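Local coordinates for major capsid protein (Human herpesvirus 1, PDB 1NO7) that builds the icosahedral shell of the herpes simplex virus 1 capsid as its principal structural subunit, here represented by its upper domain, at residues A175-L180 against A212-D217; N216-V221 against K360-V365; V199-S204 against V434-P439; H189-L194 against S222-Y227. All coordinates share one frame; numbering follows the deposited sequence.

Contact 1: A175-L180 against A212-D217; sequences AVFYLL and AAFVND
With CG of F177 set beside its backbone N and anti to its carbonyl carbon (chi1 -65°), and CG of F214 placed the same way on its own residue (chi1 -57°), two phenyl groups meet between helix 176-183 and the loop ahead of helix 218-226. The side chains cross at about a right angle, yet their ring planes are only 19° apart. The rings are slid past one another, with centroids 5.1 Å apart, and barely overlap. F214 CZ lies over one face of F177, 4.1 Å from F177 CG, while F214 CE2 goes past the ring to the helix backbone, 3.5 Å from F177 O. One turn along, L180 CB meets the edge of the F214 ring, 4.3 Å from CE2. Phenylalanine suits both places: a flat, apolar ring can fill a wholly buried seam without bringing in a polar group that needs a partner. A213 is small enough to let the loop come close, its CB lying 4.3 Å from F177 CE2. Further along the loop, N216 ND2 stands 4.2 Å from Y178 CE2, a contact without a hydrogen bond; this amide is instead bonded to L488 O and Q181 OE1. C201 and I202 of helix 195-208 continue the apolar layer beside the two phenylalanines. The loop keeps its form through D217 N, which donates to F214 O at 3.0 Å. That bond closes a type I beta turn from F214 to D217, whose last residue is the N-cap of the helix that follows.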
loop_
_atom_site.group_PDB
_atom_site.type_symbol
_atom_site.label_atom_id
_atom_site.label_comp_id
_atom_site.label_asym_id
_atom_site.label_seq_id
_atom_site.Cartn_x
_atom_site.Cartn_y
_atom_site.Cartn_z
ATOM N N ALA A 175 -6.273 -1.944 17.325
ATOM C CA ALA A 175 -5.954 -0.678 16.705
ATOM C C ALA A 175 -4.513 -0.295 17.006
ATOM O O ALA A 175 -3.766 0.093 16.107
ATOM C CB ALA A 175 -6.879 0.381 17.219
ATOM N N VAL A 176 -4.132 -0.399 18.276
ATOM C CA VAL A 176 -2.778 -0.063 18.714
ATOM C C VAL A 176 -1.725 -0.325 17.625
ATOM O O VAL A 176 -0.910 0.555 17.287
ATOM C CB VAL A 176 -2.424 -0.872 19.953
ATOM C CG1 VAL A 176 -1.111 -0.400 20.521
ATOM C CG2 VAL A 176 -3.539 -0.748 20.967
ATOM N N PHE A 177 -1.767 -1.538 17.072
ATOM C CA PHE A 177 -0.851 -1.973 16.016
ATOM C C PHE A 177 -0.689 -0.951 14.891
ATOM O O PHE A 177 0.426 -0.722 14.415
ATOM C CB PHE A 177 -1.333 -3.305 15.444
ATOM C CG PHE A 177 -1.281 -4.448 16.432
ATOM C CD1 PHE A 177 -1.001 -4.221 17.771
ATOM C CD2 PHE A 177 -1.517 -5.759 16.014
ATOM C CE1 PHE A 177 -0.956 -5.283 18.678
ATOM C CE2 PHE A 177 -1.475 -6.835 16.914
ATOM C CZ PHE A 177 -1.195 -6.595 18.247
ATOM N N TYR A 178 -1.791 -0.347 14.451
ATOM C CA TYR A 178 -1.697 0.664 13.394
ATOM C C TYR A 178 -0.881 1.848 13.910
ATOM O O TYR A 178 0.122 2.239 13.285
ATOM C CB TYR A 178 -3.077 1.182 12.955
ATOM C CG TYR A 178 -3.940 0.178 12.209
ATOM C CD1 TYR A 178 -4.860 -0.617 12.887
ATOM C CD2 TYR A 178 -3.839 0.024 10.820
ATOM C CE1 TYR A 178 -5.663 -1.545 12.202
ATOM C CE2 TYR A 178 -4.641 -0.905 10.123
ATOM C CZ TYR A 178 -5.552 -1.686 10.824
ATOM O OH TYR A 178 -6.349 -2.611 10.168
ATOM N N LEU A 179 -1.297 2.415 15.051
ATOM C CA LEU A 179 -0.567 3.561 15.608
ATOM C C LEU A 179 0.903 3.175 15.777
ATOM O O LEU A 179 1.797 3.970 15.445
ATOM C CB LEU A 179 -1.154 4.010 16.954
ATOM C CG LEU A 179 -2.661 4.265 16.998
ATOM C CD1 LEU A 179 -3.362 2.896 16.944
ATOM C CD2 LEU A 179 -3.058 5.030 18.273
ATOM N N LEU A 180 1.151 1.963 16.285
ATOM C CA LEU A 180 2.524 1.502 16.457
ATOM C C LEU A 180 3.223 1.545 15.102
ATOM O O LEU A 180 4.283 2.178 14.960
ATOM C CB LEU A 180 2.564 0.073 16.998
ATOM C CG LEU A 180 2.554 -0.044 18.521
ATOM C CD1 LEU A 180 2.898 -1.508 18.952
ATOM C CD2 LEU A 180 3.573 0.968 19.077
ATOM N N ALA A 212 -0.973 -13.366 12.145
ATOM C CA ALA A 212 0.235 -12.571 11.985
ATOM C C ALA A 212 -0.071 -11.145 12.413
ATOM O O ALA A 212 -1.031 -10.534 11.941
ATOM C CB ALA A 212 0.678 -12.600 10.553
ATOM N N ALA A 213 0.751 -10.635 13.322
ATOM C CA ALA A 213 0.593 -9.294 13.862
ATOM C C ALA A 213 0.594 -8.136 12.860
ATOM O O ALA A 213 -0.427 -7.470 12.721
ATOM C CB ALA A 213 1.643 -9.050 14.928
ATOM N N PHE A 214 1.691 -7.882 12.145
ATOM C CA PHE A 214 1.668 -6.721 11.246
ATOM C C PHE A 214 1.685 -6.941 9.721
ATOM O O PHE A 214 2.272 -6.124 8.986
ATOM C CB PHE A 214 2.806 -5.776 11.596
ATOM C CG PHE A 214 2.787 -5.308 13.018
ATOM C CD1 PHE A 214 3.015 -6.205 14.065
ATOM C CD2 PHE A 214 2.557 -3.960 13.319
ATOM C CE1 PHE A 214 3.017 -5.780 15.381
ATOM C CE2 PHE A 214 2.555 -3.512 14.642
ATOM C CZ PHE A 214 2.784 -4.422 15.677
ATOM N N VAL A 215 1.032 -8.002 9.237
ATOM C CA VAL A 215 0.990 -8.312 7.796
ATOM C C VAL A 215 0.585 -7.160 6.856
ATOM O O VAL A 215 0.793 -7.243 5.639
ATOM C CB VAL A 215 0.021 -9.429 7.530
ATOM C CG1 VAL A 215 0.437 -10.657 8.288
ATOM C CG2 VAL A 215 -1.376 -8.981 7.957
ATOM N N ASN A 216 -0.007 -6.098 7.401
ATOM C CA ASN A 216 -0.427 -4.975 6.566
ATOM C C ASN A 216 0.738 -4.036 6.179
ATOM O O ASN A 216 0.529 -2.979 5.561
ATOM C CB ASN A 216 -1.558 -4.190 7.267
ATOM C CG ASN A 216 -1.041 -3.076 8.168
ATOM O OD1 ASN A 216 -0.422 -3.327 9.214
ATOM N ND2 ASN A 216 -1.290 -1.831 7.760
ATOM N N ASP A 217 1.962 -4.428 6.532
ATOM C CA ASP A 217 3.147 -3.624 6.221
ATOM C C ASP A 217 4.356 -4.525 5.936
ATOM O O ASP A 217 4.854 -5.223 6.837
ATOM C CB ASP A 217 3.484 -2.694 7.389
ATOM C CG ASP A 217 4.660 -1.776 7.087
ATOM O OD1 ASP A 217 5.721 -2.284 6.638
ATOM O OD2 ASP A 217 4.527 -0.544 7.307
#

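Contact 2: N216-V221 against K360-V365; sequences NDYSLV and KIYYYV
Y218 lays its ring against that of Y362, with Y218 CD1 over one face of Y362, displaced toward the rim, and 3.2 Å from Y362 CD1. Here the first turn of helix 218-226 packs on the middle of the long helix 353-371, deep in the upper domain. The planes are inclined at 38°. In both tyrosines CG is anti to the backbone N (chi1 -157° in Y218), which carries the two toward each other until Y218 CG is 4.0 Å from Y362 CG. Tyrosine suits these buried places because it offers a broad apolar ring together with a hydroxyl for a backbone partner: Y362 OH bonds to V215 O, and Y363 OH accepts a weak hydrogen bond from Y218 N at 3.3 Å. The Y363 ring turns its edge to the same residue, with CE1 3.8 Å from Y218 CB. L243 and V244 of helix 234-256 add to the apolar surroundings. Just ahead, D217 has work for both carboxylate oxygens, OD2 bonding to W287 and Q181. Its OD1 makes the N-cap bond, accepting from L220 N at 3.1 Å, the donor standing 48° above the carboxylate plane.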
loop_
_atom_site.group_PDB
_atom_site.type_symbol
_atom_site.label_atom_id
_atom_site.label_comp_id
_atom_site.label_asym_id
_atom_site.label_seq_id
_atom_site.Cartn_x
_atom_site.Cartn_y
_atom_site.Cartn_z
ATOM N N ASN A 216 -0.007 -6.098 7.401
ATOM C CA ASN A 216 -0.427 -4.975 6.566
ATOM C C ASN A 216 0.738 -4.036 6.179
ATOM O O ASN A 216 0.529 -2.979 5.561
ATOM C CB ASN A 216 -1.558 -4.190 7.267
ATOM C CG ASN A 216 -1.041 -3.076 8.168
ATOM O OD1 ASN A 216 -0.422 -3.327 9.214
ATOM N ND2 ASN A 216 -1.290 -1.831 7.760
ATOM N N ASP A 217 1.962 -4.428 6.532
ATOM C CA ASP A 217 3.147 -3.624 6.221
ATOM C C ASP A 217 4.356 -4.525 5.936
ATOM O O ASP A 217 4.854 -5.223 6.837
ATOM C CB ASP A 217 3.484 -2.694 7.389
ATOM C CG ASP A 217 4.660 -1.776 7.087
ATOM O OD1 ASP A 217 5.721 -2.284 6.638
ATOM O OD2 ASP A 217 4.527 -0.544 7.307
ATOM N N TYR A 218 4.868 -4.484 4.709
ATOM C CA TYR A 218 5.990 -5.348 4.376
ATOM C C TYR A 218 7.244 -5.052 5.180
ATOM O O TYR A 218 7.871 -5.970 5.721
ATOM C CB TYR A 218 6.332 -5.290 2.879
ATOM C CG TYR A 218 7.065 -6.542 2.443
ATOM C CD1 TYR A 218 6.465 -7.796 2.599
ATOM C CD2 TYR A 218 8.383 -6.496 1.977
ATOM C CE1 TYR A 218 7.150 -8.972 2.320
ATOM C CE2 TYR A 218 9.086 -7.674 1.691
ATOM C CZ TYR A 218 8.460 -8.911 1.875
ATOM O OH TYR A 218 9.143 -10.097 1.672
ATOM N N SER A 219 7.617 -3.776 5.248
ATOM C CA SER A 219 8.804 -3.379 5.988
ATOM C C SER A 219 8.859 -4.081 7.343
ATOM O O SER A 219 9.889 -4.657 7.710
ATOM C CB SER A 219 8.819 -1.866 6.182
ATOM O OG SER A 219 9.134 -1.203 4.969
ATOM N N LEU A 220 7.757 -4.038 8.088
ATOM C CA LEU A 220 7.741 -4.706 9.382
ATOM C C LEU A 220 7.905 -6.194 9.127
ATOM O O LEU A 220 8.904 -6.787 9.533
ATOM C CB LEU A 220 6.435 -4.458 10.136
ATOM C CG LEU A 220 5.976 -2.990 10.223
ATOM C CD1 LEU A 220 4.963 -2.904 11.376
ATOM C CD2 LEU A 220 7.143 -2.010 10.443
ATOM N N VAL A 221 6.936 -6.799 8.447
ATOM C CA VAL A 221 7.025 -8.220 8.150
ATOM C C VAL A 221 8.462 -8.577 7.753
ATOM O O VAL A 221 8.985 -9.632 8.137
ATOM C CB VAL A 221 6.078 -8.610 7.002
ATOM C CG1 VAL A 221 6.342 -10.055 6.586
ATOM C CG2 VAL A 221 4.612 -8.449 7.456
ATOM N N LYS A 360 6.397 -3.915 -3.866
ATOM C CA LYS A 360 5.401 -3.857 -4.921
ATOM C C LYS A 360 4.761 -5.225 -5.068
ATOM O O LYS A 360 3.543 -5.338 -5.170
ATOM C CB LYS A 360 6.053 -3.427 -6.222
ATOM C CG LYS A 360 6.494 -1.990 -6.181
ATOM C CD LYS A 360 7.451 -1.660 -7.310
ATOM C CE LYS A 360 6.845 -1.967 -8.669
ATOM N NZ LYS A 360 7.847 -1.657 -9.733
ATOM N N ILE A 361 5.582 -6.269 -5.056
ATOM C CA ILE A 361 5.042 -7.624 -5.178
ATOM C C ILE A 361 4.015 -7.873 -4.076
ATOM O O ILE A 361 2.912 -8.384 -4.328
ATOM C CB ILE A 361 6.116 -8.694 -5.018
ATOM C CG1 ILE A 361 7.166 -8.535 -6.129
ATOM C CG2 ILE A 361 5.449 -10.068 -4.986
ATOM C CD1 ILE A 361 8.122 -9.743 -6.311
ATOM N N TYR A 362 4.387 -7.500 -2.856
ATOM C CA TYR A 362 3.538 -7.682 -1.690
ATOM C C TYR A 362 2.230 -6.895 -1.792
ATOM O O TYR A 362 1.139 -7.465 -1.664
ATOM C CB TYR A 362 4.294 -7.235 -0.435
ATOM C CG TYR A 362 3.643 -7.704 0.837
ATOM C CD1 TYR A 362 3.808 -9.021 1.276
ATOM C CD2 TYR A 362 2.796 -6.864 1.563
ATOM C CE1 TYR A 362 3.138 -9.496 2.412
ATOM C CE2 TYR A 362 2.120 -7.329 2.695
ATOM C CZ TYR A 362 2.295 -8.646 3.109
ATOM O OH TYR A 362 1.608 -9.125 4.198
ATOM N N TYR A 363 2.354 -5.587 -2.027
ATOM C CA TYR A 363 1.204 -4.684 -2.111
ATOM C C TYR A 363 0.255 -4.871 -3.293
ATOM O O TYR A 363 -0.974 -4.709 -3.147
ATOM C CB TYR A 363 1.686 -3.232 -2.074
ATOM C CG TYR A 363 2.147 -2.845 -0.707
ATOM C CD1 TYR A 363 3.233 -3.484 -0.113
ATOM C CD2 TYR A 363 1.442 -1.914 0.044
ATOM C CE1 TYR A 363 3.600 -3.213 1.204
ATOM C CE2 TYR A 363 1.797 -1.631 1.362
ATOM C CZ TYR A 363 2.875 -2.285 1.941
ATOM O OH TYR A 363 3.206 -2.025 3.260
ATOM N N TYR A 364 0.824 -5.210 -4.454
ATOM C CA TYR A 364 0.039 -5.413 -5.667
ATOM C C TYR A 364 -0.391 -6.857 -5.886
ATOM O O TYR A 364 -1.290 -7.120 -6.674
ATOM C CB TYR A 364 0.813 -4.908 -6.884
ATOM C CG TYR A 364 0.893 -3.391 -6.953
ATOM C CD1 TYR A 364 2.124 -2.748 -7.151
ATOM C CD2 TYR A 364 -0.264 -2.598 -6.850
ATOM C CE1 TYR A 364 2.213 -1.344 -7.244
ATOM C CE2 TYR A 364 -0.196 -1.192 -6.944
ATOM C CZ TYR A 364 1.054 -0.569 -7.137
ATOM O OH TYR A 364 1.167 0.823 -7.192
ATOM N N VAL A 365 0.226 -7.805 -5.196
ATOM C CA VAL A 365 -0.194 -9.186 -5.382
ATOM C C VAL A 365 -0.661 -9.824 -4.081
ATOM O O VAL A 365 -1.845 -10.170 -3.920
ATOM C CB VAL A 365 0.935 -10.037 -5.929
ATOM C CG1 VAL A 365 0.432 -11.447 -6.191
ATOM C CG2 VAL A 365 1.476 -9.416 -7.193
#

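Contact 3: V199-S204 against V434-P439; sequences VQCITS and VVVDGP
Q200 and D437 are joined by two hydrogen bonds that use both ends of the glutamine amide. OE1 accepts from D437 N at 3.0 Å, the donor lying in the plane of the side-chain carbonyl. NE2 gives a longer bond of 3.3 Å to D437 OD2, which it meets from 66° above the carboxylate plane. The two side chains cross at about a right angle, and a bend at chi2 (-136°) turns the CD of Q200 toward the extended chain. Glutamine fits here because one group can serve a backbone N-H and a carboxylate oxygen together. One turn further along helix 195-208, S204 OG accepts from V435 N at 2.9 Å; the hydroxyl, anti to its own backbone N (chi1 171°), is carried on a side chain short enough to let residues 434-436 come close. Two backbone N-H groups of the non-helical residues 434-437 thus find acceptors on side chains of the helix. Between these polar points C201 SG touches V436 CG2 at 4.2 Å, and F429 of helix 425-431 adds to the apolar cover of V434 and V436. The charge of D437 is probably balanced mainly by R196, in a salt bridge to OD2. Its other oxygen, OD1, accepts from A440 N, which makes D437 the aspartate N-cap of helix 438-442, tied directly, through Q200 and R196, to helix 195-208.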
loop_
_atom_site.group_PDB
_atom_site.type_symbol
_atom_site.label_atom_id
_atom_site.label_comp_id
_atom_site.label_asym_id
_atom_site.label_seq_id
_atom_site.Cartn_x
_atom_site.Cartn_y
_atom_site.Cartn_z
ATOM N N VAL A 199 7.740 -7.594 19.902
ATOM C CA VAL A 199 7.714 -9.020 20.183
ATOM C C VAL A 199 6.528 -9.328 21.088
ATOM O O VAL A 199 5.885 -10.372 20.958
ATOM C CB VAL A 199 9.005 -9.508 20.883
ATOM C CG1 VAL A 199 8.989 -11.031 20.943
ATOM C CG2 VAL A 199 10.251 -9.015 20.141
ATOM N N GLN A 200 6.230 -8.399 21.993
ATOM C CA GLN A 200 5.109 -8.588 22.907
ATOM C C GLN A 200 3.762 -8.603 22.158
ATOM O O GLN A 200 3.005 -9.588 22.243
ATOM C CB GLN A 200 5.092 -7.483 23.966
ATOM C CG GLN A 200 6.400 -7.315 24.740
ATOM C CD GLN A 200 6.168 -7.153 26.236
ATOM O OE1 GLN A 200 5.362 -6.322 26.666
ATOM N NE2 GLN A 200 6.874 -7.950 27.033
ATOM N N CYS A 201 3.470 -7.513 21.438
ATOM C CA CYS A 201 2.220 -7.399 20.678
ATOM C C CYS A 201 1.992 -8.637 19.838
ATOM O O CYS A 201 0.943 -9.294 19.930
ATOM C CB CYS A 201 2.266 -6.216 19.729
ATOM S SG CYS A 201 2.702 -4.702 20.546
ATOM N N ILE A 202 2.980 -8.953 19.007
ATOM C CA ILE A 202 2.842 -10.110 18.150
ATOM C C ILE A 202 2.509 -11.376 18.938
ATOM O O ILE A 202 1.543 -12.070 18.609
ATOM C CB ILE A 202 4.104 -10.357 17.333
ATOM C CG1 ILE A 202 4.417 -9.107 16.483
ATOM C CG2 ILE A 202 3.909 -11.639 16.503
ATOM C CD1 ILE A 202 5.652 -9.235 15.579
ATOM N N THR A 203 3.297 -11.674 19.975
ATOM C CA THR A 203 3.038 -12.883 20.757
ATOM C C THR A 203 1.678 -12.772 21.390
ATOM O O THR A 203 0.872 -13.704 21.352
ATOM C CB THR A 203 4.051 -13.098 21.865
ATOM O OG1 THR A 203 5.354 -12.661 21.443
ATOM C CG2 THR A 203 4.105 -14.588 22.192
ATOM N N SER A 204 1.438 -11.611 21.980
ATOM C CA SER A 204 0.163 -11.319 22.615
ATOM C C SER A 204 -0.961 -11.717 21.637
ATOM O O SER A 204 -1.703 -12.692 21.860
ATOM C CB SER A 204 0.105 -9.812 22.943
ATOM O OG SER A 204 -1.185 -9.411 23.380
ATOM N N VAL A 434 -4.394 -6.850 24.212
ATOM C CA VAL A 434 -2.941 -6.927 24.077
ATOM C C VAL A 434 -2.253 -6.898 25.460
ATOM O O VAL A 434 -2.693 -6.171 26.356
ATOM C CB VAL A 434 -2.444 -5.726 23.315
ATOM C CG1 VAL A 434 -0.916 -5.723 23.289
ATOM C CG2 VAL A 434 -3.042 -5.737 21.923
ATOM N N VAL A 435 -1.169 -7.656 25.627
ATOM C CA VAL A 435 -0.460 -7.685 26.909
ATOM C C VAL A 435 0.978 -7.201 26.815
ATOM O O VAL A 435 1.881 -7.945 26.425
ATOM C CB VAL A 435 -0.466 -9.098 27.503
ATOM C CG1 VAL A 435 0.425 -9.161 28.741
ATOM C CG2 VAL A 435 -1.894 -9.462 27.855
ATOM N N VAL A 436 1.186 -5.946 27.188
ATOM C CA VAL A 436 2.505 -5.343 27.148
ATOM C C VAL A 436 2.884 -4.773 28.513
ATOM O O VAL A 436 2.126 -3.971 29.065
ATOM C CB VAL A 436 2.528 -4.208 26.149
ATOM C CG1 VAL A 436 3.823 -3.441 26.266
ATOM C CG2 VAL A 436 2.355 -4.762 24.770
ATOM N N ASP A 437 4.048 -5.168 29.046
ATOM C CA ASP A 437 4.503 -4.678 30.347
ATOM C C ASP A 437 5.050 -3.238 30.280
ATOM O O ASP A 437 5.222 -2.665 29.191
ATOM C CB ASP A 437 5.564 -5.612 30.937
ATOM C CG ASP A 437 6.877 -5.569 30.174
ATOM O OD1 ASP A 437 7.320 -4.457 29.797
ATOM O OD2 ASP A 437 7.474 -6.650 29.967
ATOM N N GLY A 438 5.321 -2.673 31.460
ATOM C CA GLY A 438 5.807 -1.306 31.581
ATOM C C GLY A 438 7.049 -0.893 30.804
ATOM O O GLY A 438 6.987 0.045 30.011
ATOM N N PRO A 439 8.197 -1.554 31.010
ATOM C CA PRO A 439 9.416 -1.180 30.286
ATOM C C PRO A 439 9.160 -1.117 28.784
ATOM O O PRO A 439 9.539 -0.142 28.116
ATOM C CB PRO A 439 10.393 -2.296 30.654
ATOM C CG PRO A 439 9.924 -2.729 32.012
ATOM C CD PRO A 439 8.424 -2.750 31.839
#

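Contact 4: H189-L194 against S222-Y227; sequences HVFCAL and SYVVTY
F191 puts its ring under the CB of Y223, and this is the closely fitted part of the contact. Y223 CB stands over the face, 3.5 Å from the ring centroid and shifted toward the rim beside CE2 and CD2, a CH-pi contact. The tyrosine ring then runs back over the root of the phenylalanine, so that Y223 CD1 lies 3.4 Å from F191 CG; the two side chains slide past each other in opposite directions with their planes 38° apart. At the tip of the phenylalanine, V224 CG2 meets F191 CZ at 3.9 Å. With F191 CG anti to the backbone N (chi1 175°), the ring is carried toward residues 222-227, where Y223 CB can lie over its face. This is the packing of two helices, 188-193 on the last turns of 218-226, and it is apolar at its heart: V198 and I202 of helix 195-208 close in on F191 and V224. A phenylalanine suits the middle, whereas Y223 sits where its hydroxyl can reach past the seam to bond with G186 O. Toward the partly exposed side fewer atoms meet. There Y227, at the end of its segment, meets the edge of F191 through CD1, 3.8 Å from F191 CE2. C192, partly exposed like Y227, approaches the same tyrosine obliquely in a sulfur-aromatic contact, its SG 4.1 Å from the ring centroid and 3.3 Å from Y227 CE1.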
loop_
_atom_site.group_PDB
_atom_site.type_symbol
_atom_site.label_atom_id
_atom_site.label_comp_id
_atom_site.label_asym_id
_atom_site.label_seq_id
_atom_site.Cartn_x
_atom_site.Cartn_y
_atom_site.Cartn_z
ATOM N N HIS A 189 15.758 1.259 12.191
ATOM C CA HIS A 189 16.378 1.771 13.414
ATOM C C HIS A 189 15.339 1.714 14.533
ATOM O O HIS A 189 15.571 1.114 15.592
ATOM C CB HIS A 189 16.832 3.217 13.160
ATOM C CG HIS A 189 17.401 3.918 14.357
ATOM N ND1 HIS A 189 18.434 3.397 15.110
ATOM C CD2 HIS A 189 17.129 5.138 14.883
ATOM C CE1 HIS A 189 18.773 4.266 16.046
ATOM N NE2 HIS A 189 17.997 5.331 15.930
ATOM N N VAL A 190 14.178 2.322 14.277
ATOM C CA VAL A 190 13.127 2.328 15.280
ATOM C C VAL A 190 12.516 0.963 15.493
ATOM O O VAL A 190 12.138 0.624 16.592
ATOM C CB VAL A 190 12.003 3.292 14.925
ATOM C CG1 VAL A 190 10.905 3.208 15.993
ATOM C CG2 VAL A 190 12.565 4.724 14.801
ATOM N N PHE A 191 12.355 0.179 14.440
ATOM C CA PHE A 191 11.776 -1.139 14.662
ATOM C C PHE A 191 12.667 -1.812 15.686
ATOM O O PHE A 191 12.184 -2.502 16.576
ATOM C CB PHE A 191 11.752 -1.997 13.389
ATOM C CG PHE A 191 11.271 -3.393 13.628
ATOM C CD1 PHE A 191 9.908 -3.658 13.776
ATOM C CD2 PHE A 191 12.175 -4.433 13.756
ATOM C CE1 PHE A 191 9.440 -4.957 14.051
ATOM C CE2 PHE A 191 11.732 -5.742 14.033
ATOM C CZ PHE A 191 10.353 -6.005 14.181
ATOM N N CYS A 192 13.971 -1.588 15.575
ATOM C CA CYS A 192 14.885 -2.202 16.516
ATOM C C CYS A 192 14.675 -1.705 17.945
ATOM O O CYS A 192 14.718 -2.497 18.891
ATOM C CB CYS A 192 16.328 -1.994 16.058
ATOM S SG CYS A 192 16.761 -3.141 14.726
ATOM N N ALA A 193 14.442 -0.408 18.110
ATOM C CA ALA A 193 14.206 0.117 19.447
ATOM C C ALA A 193 13.023 -0.633 20.065
ATOM O O ALA A 193 13.195 -1.496 20.933
ATOM C CB ALA A 193 13.899 1.605 19.390
ATOM N N LEU A 194 11.820 -0.310 19.596
ATOM C CA LEU A 194 10.599 -0.935 20.104
ATOM C C LEU A 194 10.566 -2.454 19.899
ATOM O O LEU A 194 9.536 -3.107 20.156
ATOM C CB LEU A 194 9.373 -0.295 19.448
ATOM C CG LEU A 194 9.243 1.213 19.686
ATOM C CD1 LEU A 194 10.271 1.947 18.841
ATOM C CD2 LEU A 194 7.846 1.700 19.321
ATOM N N SER A 222 9.105 -7.689 6.997
ATOM C CA SER A 222 10.478 -7.927 6.566
ATOM C C SER A 222 11.342 -8.152 7.815
ATOM O O SER A 222 11.949 -9.220 7.974
ATOM C CB SER A 222 10.993 -6.734 5.759
ATOM O OG SER A 222 12.166 -7.088 5.050
ATOM N N TYR A 223 11.366 -7.149 8.697
ATOM C CA TYR A 223 12.104 -7.184 9.971
ATOM C C TYR A 223 11.758 -8.421 10.827
ATOM O O TYR A 223 12.626 -9.246 11.133
ATOM C CB TYR A 223 11.769 -5.924 10.747
ATOM C CG TYR A 223 11.998 -4.673 9.937
ATOM C CD1 TYR A 223 11.263 -3.513 10.186
ATOM C CD2 TYR A 223 13.001 -4.622 8.974
ATOM C CE1 TYR A 223 11.529 -2.320 9.499
ATOM C CE2 TYR A 223 13.281 -3.440 8.284
ATOM C CZ TYR A 223 12.547 -2.291 8.556
ATOM O OH TYR A 223 12.879 -1.097 7.943
ATOM N N VAL A 224 10.497 -8.533 11.226
ATOM C CA VAL A 224 10.031 -9.679 11.999
ATOM C C VAL A 224 10.642 -11.005 11.502
ATOM O O VAL A 224 10.628 -12.032 12.199
ATOM C CB VAL A 224 8.496 -9.780 11.905
ATOM C CG1 VAL A 224 7.982 -11.049 12.607
ATOM C CG2 VAL A 224 7.881 -8.523 12.513
ATOM N N VAL A 225 11.149 -10.996 10.279
ATOM C CA VAL A 225 11.774 -12.185 9.740
ATOM C C VAL A 225 13.271 -12.030 9.977
ATOM O O VAL A 225 13.931 -12.947 10.466
ATOM C CB VAL A 225 11.470 -12.331 8.228
ATOM C CG1 VAL A 225 12.499 -13.241 7.565
ATOM C CG2 VAL A 225 10.063 -12.905 8.039
ATOM N N THR A 226 13.798 -10.854 9.644
ATOM C CA THR A 226 15.217 -10.568 9.821
ATOM C C THR A 226 15.652 -10.826 11.258
ATOM O O THR A 226 16.427 -11.744 11.525
ATOM C CB THR A 226 15.542 -9.099 9.496
ATOM O OG1 THR A 226 15.190 -8.815 8.136
ATOM C CG2 THR A 226 17.024 -8.830 9.690
ATOM N N TYR A 227 14.951 -10.313 12.118
ATOM C CA TYR A 227 15.323 -10.323 13.547
ATOM C C TYR A 227 14.892 -10.731 14.948
ATOM O O TYR A 227 15.712 -10.633 15.882
ATOM C CB TYR A 227 15.681 -8.939 14.123
ATOM C CG TYR A 227 16.013 -7.674 13.466
ATOM C CD1 TYR A 227 15.414 -6.435 13.220
ATOM C CD2 TYR A 227 17.294 -7.903 12.947
ATOM C CE1 TYR A 227 16.066 -5.449 12.463
ATOM C CE2 TYR A 227 17.960 -6.926 12.192
ATOM C CZ TYR A 227 17.337 -5.707 11.950
ATOM O OH TYR A 227 17.957 -4.780 11.145
#

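How the contacts relate
The four contacts gather around the run of helices from 176-183 to 218-226. Along the chain 175-180, 189-194, 199-204, 212-221 and 222-227 follow one another, with 360-365 and 434-439 far later. Contacts 1 and 2 lie about 13 Å apart between centres and share N216 and D217, where the loop turns into helix 218-226; that helix carries contact 4 at its far end. Helix 195-208 of contact 3 puts C201 and I202 against contact 1, and I202 CD1 reaches V224 CG2 of contact 4. Contacts 2 and 3, with centres about 23 Å apart, do not touch. Four consecutive helices and the loop before the last thus hold 360-365 and 434-439, uniting remote sequence.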